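PlaB phospholipase (Legionella pneumophila, PDB 6ZTI) is a phospholipase of the alpha/beta hydrolase class, linked to virulence, whose activity is controlled by NAD(H)-mediated tetramerization. Local coordinates at residues F193-D201 against S217-M228. Numbering follows the deposited sequence.
Unlike the reference sequence in segment 217-228: Asn-218 (reference Asp).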
ATOM      1  N   PHE B 193      -6.055   1.118 -41.593  1.00 15.81           N
ATOM      2  CA  PHE B 193      -7.445   1.534 -41.434  1.00  8.47           C
ATOM      3  C   PHE B 193      -7.925   1.229 -40.023  1.00 10.09           C
ATOM      4  O   PHE B 193      -7.545   0.215 -39.427  1.00 10.50           O
ATOM      5  CB  PHE B 193      -8.390   0.808 -42.416  1.00 12.03           C
ATOM      6  CG  PHE B 193      -7.850   0.673 -43.806  1.00 10.75           C
ATOM      7  CD1 PHE B 193      -6.847  -0.244 -44.090  1.00 11.06           C
ATOM      8  CD2 PHE B 193      -8.368   1.435 -44.842  1.00 10.74           C
ATOM      9  CE1 PHE B 193      -6.355  -0.371 -45.370  1.00 13.56           C
ATOM     10  CE2 PHE B 193      -7.882   1.299 -46.136  1.00 13.72           C
ATOM     11  CZ  PHE B 193      -6.875   0.397 -46.398  1.00 10.48           C
ATOM     12  N   VAL B 194      -8.796   2.094 -39.506  1.00  7.35           N
ATOM     13  CA  VAL B 194      -9.503   1.851 -38.254  1.00  6.86           C
ATOM     14  C   VAL B 194     -10.994   1.834 -38.542  1.00  6.88           C
ATOM     15  O   VAL B 194     -11.532   2.772 -39.142  1.00  6.38           O
ATOM     16  CB  VAL B 194      -9.171   2.903 -37.188  1.00 10.12           C
ATOM     17  CG1 VAL B 194     -10.128   2.758 -35.995  1.00  7.91           C
ATOM     18  CG2 VAL B 194      -7.689   2.757 -36.758  1.00  6.20           C
ATOM     19  N   LEU B 195     -11.651   0.756 -38.162  1.00 11.15           N
ATOM     20  CA  LEU B 195     -13.099   0.691 -38.207  1.00  6.54           C
ATOM     21  C   LEU B 195     -13.613   0.411 -36.809  1.00  6.04           C
ATOM     22  O   LEU B 195     -13.040  -0.402 -36.084  1.00  8.36           O
ATOM     23  CB  LEU B 195     -13.566  -0.393 -39.178  1.00  7.48           C
ATOM     24  CG  LEU B 195     -13.084  -0.284 -40.629  1.00 15.42           C
ATOM     25  CD1 LEU B 195     -13.485  -1.526 -41.430  1.00 12.23           C
ATOM     26  CD2 LEU B 195     -13.638   0.935 -41.305  1.00 21.91           C
ATOM     27  N   THR B 196     -14.673   1.099 -36.407  1.00  8.06           N
ATOM     28  CA  THR B 196     -15.272   0.776 -35.122  1.00  7.39           C
ATOM     29  C   THR B 196     -16.749   1.136 -35.158  1.00 11.95           C
ATOM     30  O   THR B 196     -17.259   1.685 -36.139  1.00  9.43           O
ATOM     31  CB  THR B 196     -14.549   1.493 -33.982  1.00 10.72           C
ATOM     32  OG1 THR B 196     -14.936   0.913 -32.730  1.00 10.78           O
ATOM     33  CG2 THR B 196     -14.897   2.928 -34.010  1.00 11.09           C
ATOM     34  N   GLY B 197     -17.441   0.783 -34.075  1.00  6.22           N
ATOM     35  CA  GLY B 197     -18.835   1.112 -33.920  1.00  7.94           C
ATOM     36  C   GLY B 197     -19.028   1.813 -32.589  1.00  6.49           C
ATOM     37  O   GLY B 197     -18.109   1.888 -31.769  1.00  7.75           O
ATOM     38  N   GLN B 198     -20.243   2.316 -32.384  1.00 10.33           N
ATOM     39  CA  GLN B 198     -20.579   3.027 -31.154  1.00  9.27           C
ATOM     40  C   GLN B 198     -21.946   2.619 -30.619  1.00 12.48           C
ATOM     41  O   GLN B 198     -22.629   3.419 -29.967  1.00  8.80           O
ATOM     42  CB  GLN B 198     -20.546   4.533 -31.366  1.00  6.55           C
ATOM     43  CG  GLN B 198     -21.384   5.020 -32.501  1.00  6.87           C
ATOM     44  CD  GLN B 198     -21.489   6.510 -32.460  1.00 10.19           C
ATOM     45  OE1 GLN B 198     -20.483   7.204 -32.303  1.00 12.87           O
ATOM     46  NE2 GLN B 198     -22.703   7.017 -32.548  1.00 12.15           N
ATOM     47  N   LYS B 199     -22.336   1.378 -30.857  1.00  7.51           N
ATOM     48  CA  LYS B 199     -23.587   0.817 -30.368  1.00 10.97           C
ATOM     49  C   LYS B 199     -23.314   0.000 -29.107  1.00 13.62           C
ATOM     50  O   LYS B 199     -22.374  -0.798 -29.079  1.00 10.37           O
ATOM     51  CB  LYS B 199     -24.213  -0.081 -31.442  1.00 16.83           C
ATOM     52  CG  LYS B 199     -25.710  -0.251 -31.345  1.00 20.64           C
ATOM     53  CD  LYS B 199     -26.425   1.009 -31.814  1.00 33.67           C
ATOM     54  CE  LYS B 199     -27.923   0.777 -31.931  1.00 53.96           C
ATOM     55  NZ  LYS B 199     -28.679   2.062 -31.968  1.00 50.83           N
ATOM     56  N   ILE B 200     -24.118   0.200 -28.065  1.00  9.25           N
ATOM     57  CA  ILE B 200     -24.049  -0.650 -26.879  1.00  8.04           C
ATOM     58  C   ILE B 200     -24.937  -1.853 -27.123  1.00 13.51           C
ATOM     59  O   ILE B 200     -26.083  -1.708 -27.566  1.00 15.02           O
ATOM     60  CB  ILE B 200     -24.495   0.096 -25.610  1.00  8.26           C
ATOM     61  CG1 ILE B 200     -23.654   1.351 -25.375  1.00 11.88           C
ATOM     62  CG2 ILE B 200     -24.430  -0.848 -24.402  1.00  7.16           C
ATOM     63  CD1 ILE B 200     -22.153   1.109 -25.314  1.00  9.62           C
ATOM     64  N   ASP B 201     -24.417  -3.046 -26.856  1.00 12.58           N
ATOM     65  CA  ASP B 201     -25.295  -4.210 -26.801  1.00 12.44           C
ATOM     66  C   ASP B 201     -25.898  -4.199 -25.400  1.00 12.92           C
ATOM     67  O   ASP B 201     -25.259  -4.601 -24.423  1.00 13.86           O
ATOM     68  CB  ASP B 201     -24.573  -5.514 -27.108  1.00 13.07           C
ATOM     69  CG  ASP B 201     -25.549  -6.694 -27.229  1.00 21.38           C
ATOM     70  OD1 ASP B 201     -26.661  -6.590 -26.677  1.00 20.20           O
ATOM     71  OD2 ASP B 201     -25.233  -7.712 -27.879  1.00 20.96           O
ATOM     72  N   SER B 217     -18.885   5.094 -26.739  1.00 10.02           N
ATOM     73  CA  SER B 217     -18.126   3.862 -26.726  1.00  7.11           C
ATOM     74  C   SER B 217     -18.995   2.749 -27.290  1.00 11.87           C
ATOM     75  O   SER B 217     -20.209   2.903 -27.463  1.00 10.70           O
ATOM     76  CB  SER B 217     -17.663   3.502 -25.314  1.00  9.17           C
ATOM     77  OG  SER B 217     -18.589   2.624 -24.693  1.00 11.76           O
ATOM     78  N   ASN B 218     -18.357   1.614 -27.577  1.00  4.96           N
ATOM     79  CA  ASN B 218     -19.057   0.401 -27.984  1.00  6.49           C
ATOM     80  C   ASN B 218     -19.221  -0.582 -26.829  1.00 10.73           C
ATOM     81  O   ASN B 218     -19.521  -1.763 -27.056  1.00  7.60           O
ATOM     82  CB  ASN B 218     -18.332  -0.273 -29.151  1.00  6.69           C
ATOM     83  CG  ASN B 218     -16.938  -0.767 -28.780  1.00  8.52           C
ATOM     84  OD1 ASN B 218     -16.542  -0.743 -27.621  1.00  6.63           O
ATOM     85  ND2 ASN B 218     -16.193  -1.234 -29.778  1.00 11.51           N
ATOM     86  N   GLY B 219     -19.050  -0.107 -25.598  1.00  8.88           N
ATOM     87  CA  GLY B 219     -19.069  -0.934 -24.422  1.00  9.30           C
ATOM     88  C   GLY B 219     -17.695  -1.262 -23.885  1.00 10.30           C
ATOM     89  O   GLY B 219     -17.579  -1.638 -22.719  1.00 11.66           O
ATOM     90  N   VAL B 220     -16.653  -1.132 -24.707  1.00  5.92           N
ATOM     91  CA  VAL B 220     -15.306  -1.483 -24.278  1.00 11.68           C
ATOM     92  C   VAL B 220     -14.320  -0.384 -24.652  1.00  7.57           C
ATOM     93  O   VAL B 220     -13.462  -0.024 -23.848  1.00  7.63           O
ATOM     94  CB  VAL B 220     -14.875  -2.832 -24.881  1.00  8.24           C
ATOM     95  CG1 VAL B 220     -13.432  -3.148 -24.528  1.00 19.18           C
ATOM     96  CG2 VAL B 220     -15.790  -3.930 -24.418  1.00  6.80           C
ATOM     97  N   VAL B 221     -14.415   0.146 -25.872  1.00 10.01           N
ATOM     98  CA  VAL B 221     -13.481   1.149 -26.367  0.54  8.84           C
ATOM     99  C   VAL B 221     -14.262   2.369 -26.820  1.00 10.61           C
ATOM    100  O   VAL B 221     -15.257   2.252 -27.541  1.00 11.15           O
ATOM    101  CB  VAL B 221     -12.606   0.609 -27.516  0.54 13.25           C
ATOM    102  CG1 VAL B 221     -11.602  -0.387 -26.987  0.54 13.67           C
ATOM    103  CG2 VAL B 221     -13.464  -0.027 -28.606  0.54  9.08           C
ATOM    104  N   ARG B 222     -13.803   3.537 -26.401  1.00  8.74           N
ATOM    105  CA  ARG B 222     -14.388   4.778 -26.862  1.00 11.42           C
ATOM    106  C   ARG B 222     -13.989   5.016 -28.315  1.00  7.91           C
ATOM    107  O   ARG B 222     -12.855   4.743 -28.709  1.00  5.66           O
ATOM    108  CB  ARG B 222     -13.912   5.925 -25.973  1.00  9.31           C
ATOM    109  CG  ARG B 222     -14.242   5.716 -24.496  1.00  9.60           C
ATOM    110  CD  ARG B 222     -13.399   6.579 -23.599  1.00 10.28           C
ATOM    111  NE  ARG B 222     -13.999   6.707 -22.279  1.00 10.98           N
ATOM    112  CZ  ARG B 222     -13.411   7.269 -21.224  1.00 10.24           C
ATOM    113  NH1 ARG B 222     -12.184   7.751 -21.316  1.00 11.40           N
ATOM    114  NH2 ARG B 222     -14.058   7.341 -20.063  1.00  9.25           N
ATOM    115  N   VAL B 223     -14.932   5.517 -29.119  1.00  7.58           N
ATOM    116  CA  VAL B 223     -14.610   5.850 -30.508  1.00  9.00           C
ATOM    117  C   VAL B 223     -13.317   6.650 -30.565  1.00  5.35           C
ATOM    118  O   VAL B 223     -12.429   6.388 -31.380  1.00  7.93           O
ATOM    119  CB  VAL B 223     -15.768   6.624 -31.166  1.00  7.68           C
ATOM    120  CG1 VAL B 223     -15.394   7.064 -32.581  1.00 10.49           C
ATOM    121  CG2 VAL B 223     -17.047   5.801 -31.195  1.00  8.45           C
ATOM    122  N   ALA B 224     -13.210   7.670 -29.723  1.00  8.76           N
ATOM    123  CA  ALA B 224     -12.033   8.517 -29.781  1.00  3.62           C
ATOM    124  C   ALA B 224     -10.765   7.752 -29.437  1.00  7.02           C
ATOM    125  O   ALA B 224      -9.688   8.099 -29.931  1.00 11.85           O
ATOM    126  CB  ALA B 224     -12.187   9.718 -28.840  1.00  7.74           C
ATOM    127  N   ALA B 225     -10.863   6.713 -28.604  1.00  5.20           N
ATOM    128  CA  ALA B 225      -9.679   5.931 -28.277  1.00  5.14           C
ATOM    129  C   ALA B 225      -9.288   4.938 -29.363  1.00  7.27           C
ATOM    130  O   ALA B 225      -8.237   4.297 -29.233  1.00  7.12           O
ATOM    131  CB  ALA B 225      -9.875   5.168 -26.976  1.00  6.10           C
ATOM    132  N   THR B 226     -10.089   4.783 -30.422  1.00  6.79           N
ATOM    133  CA  THR B 226      -9.678   3.920 -31.525  1.00  6.82           C
ATOM    134  C   THR B 226      -8.908   4.676 -32.601  1.00  7.18           C
ATOM    135  O   THR B 226      -8.143   4.062 -33.352  1.00  6.75           O
ATOM    136  CB  THR B 226     -10.876   3.239 -32.206  1.00  5.74           C
ATOM    137  OG1 THR B 226     -11.640   4.200 -32.952  1.00  4.55           O
ATOM    138  CG2 THR B 226     -11.779   2.539 -31.222  1.00  6.21           C
ATOM    139  N   ASN B 227      -9.101   5.985 -32.689  1.00 11.35           N
ATOM    140  CA  ASN B 227      -8.686   6.756 -33.848  1.00  8.65           C
ATOM    141  C   ASN B 227      -7.177   6.967 -33.849  1.00 10.74           C
ATOM    142  O   ASN B 227      -6.614   7.498 -32.887  1.00 12.49           O
ATOM    143  CB  ASN B 227      -9.407   8.098 -33.847  1.00 10.15           C
ATOM    144  CG  ASN B 227      -9.492   8.714 -35.213  1.00  7.83           C
ATOM    145  OD1 ASN B 227      -8.719   8.392 -36.110  1.00 10.03           O
ATOM    146  ND2 ASN B 227     -10.435   9.626 -35.378  1.00  9.62           N
ATOM    147  N   MET B 228      -6.527   6.588 -34.944  1.00 11.14           N
ATOM    148  CA  MET B 228      -5.099   6.862 -35.084  1.00 12.96           C
ATOM    149  C   MET B 228      -4.804   8.252 -35.628  1.00  8.85           C
ATOM    150  O   MET B 228      -3.635   8.569 -35.865  1.00 12.75           O
ATOM    151  CB  MET B 228      -4.460   5.802 -35.975  1.00 11.65           C
ATOM    152  CG  MET B 228      -4.381   4.470 -35.292  1.00  8.17           C
ATOM    153  SD  MET B 228      -3.317   4.473 -33.846  1.00 11.22           S
ATOM    154  CE  MET B 228      -1.756   4.938 -34.607  1.00 13.52           C
TER
HETATM  155  O   HOH W   1     -15.542   2.636 -30.442  1.00  5.83           O
HETATM  156  O   HOH W   2     -17.913  -1.602 -32.338  1.00 11.13           O
HETATM  157  O   HOH W   3     -22.118   5.051 -27.722  1.00 10.40           O
HETATM  158  O   HOH W   4     -21.664  -3.218 -25.867  1.00 10.65           O
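Thr-226 fits against Val-194 and Thr-196, two residues on one face of strand 193-197, its OG1 lying 3.7 Å from both Val-194 CG1 and Thr-196 CG2. That hydroxyl sits between the backbone N and carbonyl carbon of its own residue (chi1 71°), where it donates to Val-223 O at 2.8 Å, on a lone pair in the carbonyl plane. Its methyl is thereby left to pack on CB of Thr-196. At one end the side chain of Met-228 crosses that of Val-194 at about a right angle, CG touching CG2 at 4.0 Å; further along, Val-223 CG2 rests 3.7 Å from Gln-198 CB, while Gln-198 OE1 is hydrogen-bonded to Gln-318 NE2. The strand belongs to the parallel sheet of the alpha/beta hydrolase fold, between strands 123-129 and 257-261. No direct hydrogen bond crosses between the segments, but from Thr-196 onward waters join the direct packing. Thr-196 OG1, swung opposite its backbone N (chi1 -166°), donates to a water that in turn donates to Gly-197 O and Val-221 O. Asn-218 (Asp in the reference sequence) OD1 accepts from Val-220 N, an Asx turn, and, nearly straight (179°), from Val-221 N, extending it to an Asx motif and fixing the amide's rotation. ND2 reaches a second water, 3.1 Å away, which Gly-197 N also contacts weakly. Two more waters join Gln-198 O to Ser-217 O and Asp-201 N to Asn-218 O. Between them Ile-200 CD1 presses to 3.3 Å from Gly-219 N, its side chain also lying about 4 Å from bound thio-NAD.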